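Local coordinates for protein lipoxygenase (Cyanothece sp., PDB 5EK8) that probably catalyses the addition of molecular oxygen to polyunsaturated fatty acids at a non-heme iron centre, as a 9R-lipoxygenase with a PLAT domain, at residues 67-72 with 482-487; 61-66 with 163-168; 235-238 with 244-247. All coordinates share one frame; numbering follows the deposited sequence.

Interaction 1 (67-72 with 482-487); sequences PLHNIE and WVEIRR
His69 and Glu484 mark the closest backbone approach, their CA atoms 8.0 Å apart, where the irregular segment 67-72 passes alongside the first turns of helix 482-495. That spacing leaves the contact to side chains. The helical segment is already regular here, with Arg487 N bonded to Val483 O at 2.9 Å. Between the segments the imidazole of His69 packs against the aliphatic parts of two helical side chains one turn apart: its CD2 is 3.7 Å from CG of Glu484, and its CE1 is 3.8 Å from CB of Arg487. Both carbons reach the ring obliquely, and CG of Arg487 also lies close to CE1. With chi1 at -66°, CG of Arg487 stays beside the ring; the bend at chi2 then turns the rest of the chain, and its guanidinium pairs with Glu490 on the same helix. Through this packing the loop between strands 53-61 and 72-79, probably part of the PLAT domain, a beta-sandwich in this family, is seated on the helical lipoxygenase domain. The polar link is made next door, where Asn70 ND2 donates to Glu484 OE2 over 2.9 Å in a nearly straight bond (163°). The oxygen lies close to the amide plane and is met on its anti side. The same carboxylate is gripped by further N-H groups: OE2 accepts from the backbone of Lys380, and OE1 from Arg379 and Asn381, so this buried charge is well compensated. The imidazole is fixed in rotation by NE2 bonding to Asn377 O, helped weakly by ND1 to Pro67 O at 3.5 Å. With OE2 of Glu484 only 4.5 Å from NE2 of His69, the carboxylate would probably raise the proton affinity of the ring.

Interaction 2 (61-66 with 163-168); sequences FSDTNK and WPYDPN
Asp63 and Pro164 bring the two irregular segments nearest, with 6.3 Å between their CA atoms, and the tight turn 61-66 meets segment 163-168, extended at 164-166, mainly through one carboxylate. OD1 of Asp63 accepts from the backbone N of Tyr165 at 3.0 Å, and the N-H runs almost straight into it (165°), meeting the oxygen close to the line of its CG-OD1 bond. The chi1 of 55° sets the carboxylate between its own backbone N and carbonyl carbon, from where OD1 reaches across while OD2 is bonded weakly by the backbone N of Thr64. Around the bond, OD1 of Asp63 also lies 3.4 Å from CA of Pro164 and 3.7 Å from CD2 of Tyr165, the latter approach coming at the edge of the phenol ring. The same oxygen forms a salt bridge with Arg376, whose NH1 also donates to the carbonyl of Trp163; the guanidinium thus ties both segments to helix 337-377. Were Asp63 replaced by an alanine, the Tyr165 N-H would probably lose its acceptor and Arg376 this anionic mate, and the turn would be held less firmly to the chain beside it. The turn itself is closed by Phe61 N bonding to Lys66 O at 2.8 Å. On the other segment the rings of Tyr165 and Trp163 stack with His495 and Phe375 respectively. Further along, OD2 of Asp166 accepts from N of Asn168 at 2.9 Å, forming an Asx turn. With segment 163-168 following the final strand, 152-160, of the N-terminal beta region, the arrangement is consistent with the junction of a lipoxygenase at which the PLAT beta-sandwich gives way to the helical catalytic domain.

Interaction 3 (235-238 with 244-247); sequences NLDR and TRSD
Leu236 makes the apolar part of the contact, its CB 3.8 Å from CG2 of Thr244, with CD1 near the same methyl. Both side chains also touch Tyr249 of helix 247-256. Asp237, the next residue, carries the polar part in the last turn of helix 232-239. Its OD2 receives the backbone N-H of Thr244 on the syn lone pair, at 2.9 Å and nearly straight (167°). The hydroxyl of Thr244 sits before the carboxylate as well: OG1 is 3.0 Å from both OD1 and OD2 of Asp237, making a weak bond whose proton could go to either oxygen. Two successive helices, 232-239 and 247-256, are joined here by a short loop that brings the chain back past the end of the first, and Ser246 occupies the N-cap position of the second. Arg245 adds the charge. Bent at chi2 and chi3, its chain folds back so that NE donates to OG1 of Thr244 at 3.0 Å (143°), and the threonine hydroxyl thus lies between arginine and aspartate. Asp237 OD1 lies over one face of the guanidinium, displaced toward its rim, 3.5 Å from NH2 of Arg245, and since it stands well out of that plane the salt bridge is one of charges alone, with no N-H aimed at the oxygen. Further salt bridges run from NH1 of Arg245 to Glu599, its strongest polar partner, and from NH2 to Glu583, so that one guanidinium joins three carboxylates and ties this turn to residues far along the chain.

In the fold
Interactions 1 and 2 are neighbours on one side of the chain, their centres 15 Å apart, and they involve successive parts of the loop between strands 53-61 and 72-79. They meet directly, CD1 of Leu68 packing against CZ of Phe61 at 3.4 Å, and Glu490 joins them too, pairing with both Arg487 and Lys66. Helix 337-377, which carries the iron ligands His359 and His364, ends beside this pair, where Arg376 and Asn377 bond to them, although both contacts lie away from the metal itself. Interaction 3 stands across the molecule, its centre 54 Å from interaction 1 and 51 Å from interaction 2, likewise away from the iron and sodium sites.

Interaction 1 (67-72 with 482-487)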
loop_
_atom_site.group_PDB
_atom_site.type_symbol
_atom_site.label_atom_id
_atom_site.label_comp_id
_atom_site.label_asym_id
_atom_site.label_seq_id
_atom_site.Cartn_x
_atom_site.Cartn_y
_atom_site.Cartn_z
ATOM N N PRO A 67 0.445 -4.722 -27.353
ATOM C CA PRO A 67 0.359 -3.354 -27.875
ATOM C C PRO A 67 0.216 -2.305 -26.782
ATOM O O PRO A 67 -0.548 -2.502 -25.837
ATOM C CB PRO A 67 -0.895 -3.391 -28.756
ATOM C CG PRO A 67 -1.660 -4.590 -28.310
ATOM C CD PRO A 67 -0.625 -5.581 -27.886
ATOM N N LEU A 68 0.961 -1.211 -26.916
ATOM C CA LEU A 68 0.788 -0.037 -26.064
ATOM C C LEU A 68 -0.346 0.804 -26.636
ATOM O O LEU A 68 -0.144 1.614 -27.538
ATOM C CB LEU A 68 2.080 0.776 -25.980
ATOM C CG LEU A 68 2.180 1.839 -24.888
ATOM C CD1 LEU A 68 2.172 1.195 -23.522
ATOM C CD2 LEU A 68 3.436 2.678 -25.070
ATOM N N HIS A 69 -1.541 0.597 -26.098
ATOM C CA HIS A 69 -2.768 1.079 -26.717
ATOM C C HIS A 69 -3.220 2.456 -26.246
ATOM O O HIS A 69 -3.078 2.802 -25.073
ATOM C CB HIS A 69 -3.885 0.078 -26.453
ATOM C CG HIS A 69 -4.093 -0.207 -25.000
ATOM N ND1 HIS A 69 -3.371 -1.167 -24.319
ATOM C CD2 HIS A 69 -4.930 0.345 -24.093
ATOM C CE1 HIS A 69 -3.762 -1.195 -23.060
ATOM N NE2 HIS A 69 -4.706 -0.283 -22.894
ATOM N N ASN A 70 -3.776 3.226 -27.180
ATOM C CA ASN A 70 -4.443 4.492 -26.884
ATOM C C ASN A 70 -3.581 5.455 -26.078
ATOM O O ASN A 70 -4.073 6.141 -25.182
ATOM C CB ASN A 70 -5.758 4.238 -26.137
ATOM C CG ASN A 70 -6.626 3.188 -26.812
ATOM O OD1 ASN A 70 -6.421 2.845 -27.976
ATOM N ND2 ASN A 70 -7.608 2.678 -26.078
ATOM N N ILE A 71 -2.291 5.498 -26.388
ATOM C CA ILE A 71 -1.388 6.395 -25.689
ATOM C C ILE A 71 -0.962 7.512 -26.633
ATOM O O ILE A 71 -0.810 7.298 -27.840
ATOM C CB ILE A 71 -0.161 5.640 -25.127
ATOM C CG1 ILE A 71 0.477 6.432 -23.985
ATOM C CG2 ILE A 71 0.846 5.307 -26.228
ATOM C CD1 ILE A 71 1.296 5.578 -23.054
ATOM N N GLU A 72 -0.811 8.715 -26.089
ATOM C CA GLU A 72 -0.542 9.882 -26.917
ATOM C C GLU A 72 0.907 9.912 -27.375
ATOM O O GLU A 72 1.825 9.597 -26.617
ATOM C CB GLU A 72 -0.895 11.173 -26.172
ATOM C CG GLU A 72 -2.392 11.437 -26.088
ATOM C CD GLU A 72 -2.739 12.655 -25.248
ATOM O OE1 GLU A 72 -1.982 13.650 -25.284
ATOM O OE2 GLU A 72 -3.773 12.615 -24.546
ATOM N N TRP A 482 -13.842 -0.961 -23.827
ATOM C CA TRP A 482 -13.791 -2.119 -22.945
ATOM C C TRP A 482 -12.503 -2.920 -23.138
ATOM O O TRP A 482 -12.068 -3.652 -22.241
ATOM C CB TRP A 482 -15.014 -3.006 -23.186
ATOM C CG TRP A 482 -15.081 -4.187 -22.285
ATOM C CD1 TRP A 482 -14.705 -5.468 -22.578
ATOM C CD2 TRP A 482 -15.555 -4.206 -20.936
ATOM N NE1 TRP A 482 -14.913 -6.279 -21.493
ATOM C CE2 TRP A 482 -15.435 -5.530 -20.471
ATOM C CE3 TRP A 482 -16.066 -3.229 -20.073
ATOM C CZ2 TRP A 482 -15.807 -5.905 -19.181
ATOM C CZ3 TRP A 482 -16.433 -3.604 -18.792
ATOM C CH2 TRP A 482 -16.305 -4.931 -18.360
ATOM N N VAL A 483 -11.899 -2.769 -24.313
ATOM C CA VAL A 483 -10.637 -3.429 -24.630
ATOM C C VAL A 483 -9.581 -3.114 -23.572
ATOM O O VAL A 483 -8.785 -3.979 -23.186
ATOM C CB VAL A 483 -10.131 -3.011 -26.025
ATOM C CG1 VAL A 483 -8.687 -3.444 -26.236
ATOM C CG2 VAL A 483 -11.035 -3.594 -27.101
ATOM N N GLU A 484 -9.600 -1.875 -23.091
ATOM C CA GLU A 484 -8.705 -1.459 -22.019
ATOM C C GLU A 484 -8.967 -2.288 -20.765
ATOM O O GLU A 484 -8.031 -2.724 -20.098
ATOM C CB GLU A 484 -8.866 0.039 -21.722
ATOM C CG GLU A 484 -8.372 0.943 -22.844
ATOM C CD GLU A 484 -8.162 2.384 -22.401
ATOM O OE1 GLU A 484 -8.540 2.722 -21.260
ATOM O OE2 GLU A 484 -7.614 3.180 -23.197
ATOM N N ILE A 485 -10.239 -2.516 -20.455
ATOM C CA ILE A 485 -10.594 -3.350 -19.309
ATOM C C ILE A 485 -10.070 -4.768 -19.488
ATOM O O ILE A 485 -9.608 -5.393 -18.530
ATOM C CB ILE A 485 -12.114 -3.401 -19.078
ATOM C CG1 ILE A 485 -12.663 -1.987 -18.863
ATOM C CG2 ILE A 485 -12.439 -4.304 -17.897
ATOM C CD1 ILE A 485 -11.980 -1.217 -17.744
ATOM N N ARG A 486 -10.120 -5.273 -20.718
ATOM C CA ARG A 486 -9.599 -6.609 -20.975
ATOM C C ARG A 486 -8.088 -6.675 -20.765
ATOM O O ARG A 486 -7.594 -7.600 -20.126
ATOM C CB ARG A 486 -9.943 -7.080 -22.388
ATOM C CG ARG A 486 -9.499 -8.513 -22.653
ATOM C CD ARG A 486 -9.948 -9.038 -24.006
ATOM N NE ARG A 486 -9.585 -10.446 -24.160
ATOM C CZ ARG A 486 -10.008 -11.232 -25.143
ATOM N NH1 ARG A 486 -10.819 -10.761 -26.079
ATOM N NH2 ARG A 486 -9.618 -12.498 -25.187
ATOM N N ARG A 487 -7.356 -5.703 -21.304
ATOM C CA ARG A 487 -5.901 -5.675 -21.140
ATOM C C ARG A 487 -5.518 -5.542 -19.669
ATOM O O ARG A 487 -4.550 -6.151 -19.204
ATOM C CB ARG A 487 -5.290 -4.537 -21.954
ATOM C CG ARG A 487 -5.443 -4.730 -23.450
ATOM C CD ARG A 487 -4.780 -6.025 -23.902
ATOM N NE ARG A 487 -5.135 -6.362 -25.276
ATOM C CZ ARG A 487 -6.135 -7.171 -25.608
ATOM N NH1 ARG A 487 -6.874 -7.732 -24.662
ATOM N NH2 ARG A 487 -6.393 -7.423 -26.885
#

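Interaction 2 (61-66 with 163-168)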
loop_
_atom_site.group_PDB
_atom_site.type_symbol
_atom_site.label_atom_id
_atom_site.label_comp_id
_atom_site.label_asym_id
_atom_site.label_seq_id
_atom_site.Cartn_x
_atom_site.Cartn_y
_atom_site.Cartn_z
ATOM N N PHE A 61 4.600 -2.873 -25.386
ATOM C CA PHE A 61 5.241 -2.957 -24.075
ATOM C C PHE A 61 6.549 -3.726 -24.215
ATOM O O PHE A 61 6.616 -4.708 -24.958
ATOM C CB PHE A 61 4.346 -3.661 -23.053
ATOM C CG PHE A 61 3.162 -2.856 -22.608
ATOM C CD1 PHE A 61 3.225 -2.095 -21.455
ATOM C CD2 PHE A 61 1.978 -2.882 -23.324
ATOM C CE1 PHE A 61 2.137 -1.364 -21.033
ATOM C CE2 PHE A 61 0.883 -2.153 -22.904
ATOM C CZ PHE A 61 0.963 -1.396 -21.754
ATOM N N SER A 62 7.583 -3.296 -23.501
ATOM C CA SER A 62 8.873 -3.975 -23.575
ATOM C C SER A 62 8.853 -5.359 -22.912
ATOM O O SER A 62 9.611 -6.244 -23.309
ATOM C CB SER A 62 9.967 -3.114 -22.940
ATOM O OG SER A 62 9.704 -2.900 -21.565
ATOM N N ASP A 63 7.985 -5.549 -21.918
ATOM C CA ASP A 63 8.005 -6.781 -21.124
ATOM C C ASP A 63 6.988 -7.841 -21.557
ATOM O O ASP A 63 7.273 -9.034 -21.463
ATOM C CB ASP A 63 7.812 -6.465 -19.630
ATOM C CG ASP A 63 6.554 -5.650 -19.339
ATOM O OD1 ASP A 63 6.340 -5.319 -18.150
ATOM O OD2 ASP A 63 5.788 -5.337 -20.275
ATOM N N THR A 64 5.815 -7.422 -22.025
ATOM C CA THR A 64 4.798 -8.376 -22.468
ATOM C C THR A 64 4.684 -8.418 -23.989
ATOM O O THR A 64 4.056 -9.319 -24.547
ATOM C CB THR A 64 3.407 -8.054 -21.881
ATOM O OG1 THR A 64 2.954 -6.785 -22.372
ATOM C CG2 THR A 64 3.456 -8.026 -20.356
ATOM N N ASN A 65 5.294 -7.439 -24.650
ATOM C CA ASN A 65 5.214 -7.299 -26.105
ATOM C C ASN A 65 3.772 -7.189 -26.607
ATOM O O ASN A 65 3.494 -7.403 -27.788
ATOM C CB ASN A 65 5.933 -8.459 -26.799
ATOM C CG ASN A 65 7.439 -8.383 -26.645
ATOM O OD1 ASN A 65 8.015 -7.298 -26.627
ATOM N ND2 ASN A 65 8.085 -9.537 -26.531
ATOM N N LYS A 66 2.864 -6.847 -25.696
ATOM C CA LYS A 66 1.493 -6.505 -26.051
ATOM C C LYS A 66 1.471 -5.076 -26.569
ATOM O O LYS A 66 2.377 -4.300 -26.273
ATOM C CB LYS A 66 0.555 -6.656 -24.849
ATOM C CG LYS A 66 0.296 -8.091 -24.427
ATOM C CD LYS A 66 -0.855 -8.158 -23.445
ATOM C CE LYS A 66 -1.130 -9.583 -23.014
ATOM N NZ LYS A 66 -2.295 -9.658 -22.093
ATOM N N TRP A 163 5.800 1.387 -17.502
ATOM C CA TRP A 163 5.416 0.721 -16.257
ATOM C C TRP A 163 5.773 -0.758 -16.267
ATOM O O TRP A 163 4.898 -1.610 -16.111
ATOM C CB TRP A 163 3.918 0.892 -15.997
ATOM C CG TRP A 163 3.557 2.234 -15.441
ATOM C CD1 TRP A 163 3.570 3.428 -16.102
ATOM C CD2 TRP A 163 3.127 2.521 -14.105
ATOM N NE1 TRP A 163 3.175 4.442 -15.260
ATOM C CE2 TRP A 163 2.896 3.909 -14.029
ATOM C CE3 TRP A 163 2.912 1.738 -12.966
ATOM C CZ2 TRP A 163 2.463 4.530 -12.860
ATOM C CZ3 TRP A 163 2.480 2.360 -11.804
ATOM C CH2 TRP A 163 2.260 3.741 -11.761
ATOM N N PRO A 164 7.064 -1.071 -16.445
ATOM C CA PRO A 164 7.451 -2.478 -16.573
ATOM C C PRO A 164 7.280 -3.234 -15.265
ATOM O O PRO A 164 7.389 -2.632 -14.196
ATOM C CB PRO A 164 8.925 -2.399 -16.972
ATOM C CG PRO A 164 9.397 -1.123 -16.372
ATOM C CD PRO A 164 8.236 -0.173 -16.457
ATOM N N TYR A 165 7.007 -4.533 -15.355
ATOM C CA TYR A 165 6.897 -5.370 -14.169
ATOM C C TYR A 165 8.271 -5.785 -13.663
ATOM O O TYR A 165 9.186 -6.027 -14.449
ATOM C CB TYR A 165 6.055 -6.611 -14.456
ATOM C CG TYR A 165 4.565 -6.378 -14.397
ATOM C CD1 TYR A 165 3.896 -6.370 -13.185
ATOM C CD2 TYR A 165 3.825 -6.174 -15.552
ATOM C CE1 TYR A 165 2.538 -6.162 -13.121
ATOM C CE2 TYR A 165 2.459 -5.967 -15.494
ATOM C CZ TYR A 165 1.823 -5.960 -14.275
ATOM O OH TYR A 165 0.465 -5.755 -14.200
ATOM N N ASP A 166 8.408 -5.856 -12.342
ATOM C CA ASP A 166 9.629 -6.348 -11.714
ATOM C C ASP A 166 9.668 -7.870 -11.821
ATOM O O ASP A 166 8.813 -8.553 -11.258
ATOM C CB ASP A 166 9.699 -5.913 -10.247
ATOM C CG ASP A 166 11.085 -6.080 -9.643
ATOM O OD1 ASP A 166 11.368 -5.401 -8.635
ATOM O OD2 ASP A 166 11.891 -6.879 -10.162
ATOM N N PRO A 167 10.653 -8.408 -12.554
ATOM C CA PRO A 167 10.775 -9.860 -12.733
ATOM C C PRO A 167 11.505 -10.553 -11.584
ATOM O O PRO A 167 11.628 -11.776 -11.586
ATOM C CB PRO A 167 11.578 -9.979 -14.027
ATOM C CG PRO A 167 12.454 -8.772 -14.011
ATOM C CD PRO A 167 11.661 -7.670 -13.337
ATOM N N ASN A 168 11.979 -9.776 -10.615
ATOM C CA ASN A 168 12.722 -10.327 -9.488
ATOM C C ASN A 168 11.885 -10.423 -8.222
ATOM O O ASN A 168 12.333 -10.962 -7.209
ATOM C CB ASN A 168 13.968 -9.487 -9.218
ATOM C CG ASN A 168 15.017 -9.649 -10.297
ATOM O OD1 ASN A 168 15.263 -10.759 -10.773
ATOM N ND2 ASN A 168 15.634 -8.541 -10.697
#

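Interaction 3 (235-238 with 244-247)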
loop_
_atom_site.group_PDB
_atom_site.type_symbol
_atom_site.label_atom_id
_atom_site.label_comp_id
_atom_site.label_asym_id
_atom_site.label_seq_id
_atom_site.Cartn_x
_atom_site.Cartn_y
_atom_site.Cartn_z
ATOM N N ASN A 235 -1.786 8.800 26.863
ATOM C CA ASN A 235 -2.773 9.821 27.214
ATOM C C ASN A 235 -3.921 9.249 28.044
ATOM O O ASN A 235 -4.293 9.798 29.094
ATOM C CB ASN A 235 -3.341 10.481 25.952
ATOM C CG ASN A 235 -2.290 11.231 25.152
ATOM O OD1 ASN A 235 -1.289 11.692 25.696
ATOM N ND2 ASN A 235 -2.520 11.362 23.851
ATOM N N LEU A 236 -4.482 8.145 27.557
ATOM C CA LEU A 236 -5.578 7.476 28.245
ATOM C C LEU A 236 -5.191 7.128 29.675
ATOM O O LEU A 236 -5.929 7.427 30.613
ATOM C CB LEU A 236 -6.000 6.209 27.497
ATOM C CG LEU A 236 -6.783 6.408 26.204
ATOM C CD1 LEU A 236 -7.099 5.056 25.582
ATOM C CD2 LEU A 236 -8.053 7.200 26.470
ATOM N N ASP A 237 -4.026 6.509 29.837
ATOM C CA ASP A 237 -3.544 6.133 31.162
ATOM C C ASP A 237 -3.151 7.353 31.995
ATOM O O ASP A 237 -2.995 7.255 33.210
ATOM C CB ASP A 237 -2.364 5.164 31.046
ATOM C CG ASP A 237 -2.810 3.740 30.767
ATOM O OD1 ASP A 237 -2.000 2.805 30.958
ATOM O OD2 ASP A 237 -3.983 3.563 30.373
ATOM N N ARG A 238 -2.993 8.499 31.341
ATOM C CA ARG A 238 -2.705 9.737 32.052
ATOM C C ARG A 238 -3.989 10.322 32.618
ATOM O O ARG A 238 -3.969 11.017 33.635
ATOM C CB ARG A 238 -2.009 10.746 31.141
ATOM C CG ARG A 238 -0.515 10.527 31.024
ATOM C CD ARG A 238 0.115 11.442 29.988
ATOM N NE ARG A 238 1.571 11.313 29.987
ATOM C CZ ARG A 238 2.392 12.048 29.242
ATOM N NH1 ARG A 238 1.905 12.975 28.424
ATOM N NH2 ARG A 238 3.704 11.852 29.314
ATOM N N THR A 244 -5.671 1.240 29.841
ATOM C CA THR A 244 -5.330 0.518 28.621
ATOM C C THR A 244 -4.816 -0.894 28.887
ATOM O O THR A 244 -4.724 -1.697 27.963
ATOM C CB THR A 244 -4.281 1.275 27.773
ATOM O OG1 THR A 244 -3.041 1.375 28.487
ATOM C CG2 THR A 244 -4.791 2.660 27.413
ATOM N N ARG A 245 -4.491 -1.206 30.140
ATOM C CA ARG A 245 -4.065 -2.563 30.484
ATOM C C ARG A 245 -5.255 -3.444 30.900
ATOM O O ARG A 245 -5.094 -4.640 31.144
ATOM C CB ARG A 245 -3.019 -2.546 31.605
ATOM C CG ARG A 245 -1.895 -1.538 31.431
ATOM C CD ARG A 245 -1.062 -1.765 30.183
ATOM N NE ARG A 245 -0.946 -0.532 29.401
ATOM C CZ ARG A 245 0.138 0.242 29.341
ATOM N NH1 ARG A 245 1.232 -0.078 30.012
ATOM N NH2 ARG A 245 0.128 1.341 28.599
ATOM N N SER A 246 -6.448 -2.854 30.956
ATOM C CA SER A 246 -7.649 -3.566 31.402
ATOM C C SER A 246 -8.201 -4.533 30.351
ATOM O O SER A 246 -7.833 -4.466 29.183
ATOM C CB SER A 246 -8.738 -2.568 31.792
ATOM O OG SER A 246 -9.181 -1.842 30.660
ATOM N N ASP A 247 -9.090 -5.427 30.782
ATOM C CA ASP A 247 -9.696 -6.420 29.895
ATOM C C ASP A 247 -10.626 -5.795 28.856
ATOM O O ASP A 247 -10.659 -6.227 27.697
ATOM C CB ASP A 247 -10.469 -7.464 30.708
ATOM C CG ASP A 247 -9.557 -8.365 31.520
ATOM O OD1 ASP A 247 -10.072 -9.130 32.366
ATOM O OD2 ASP A 247 -8.325 -8.298 31.318
#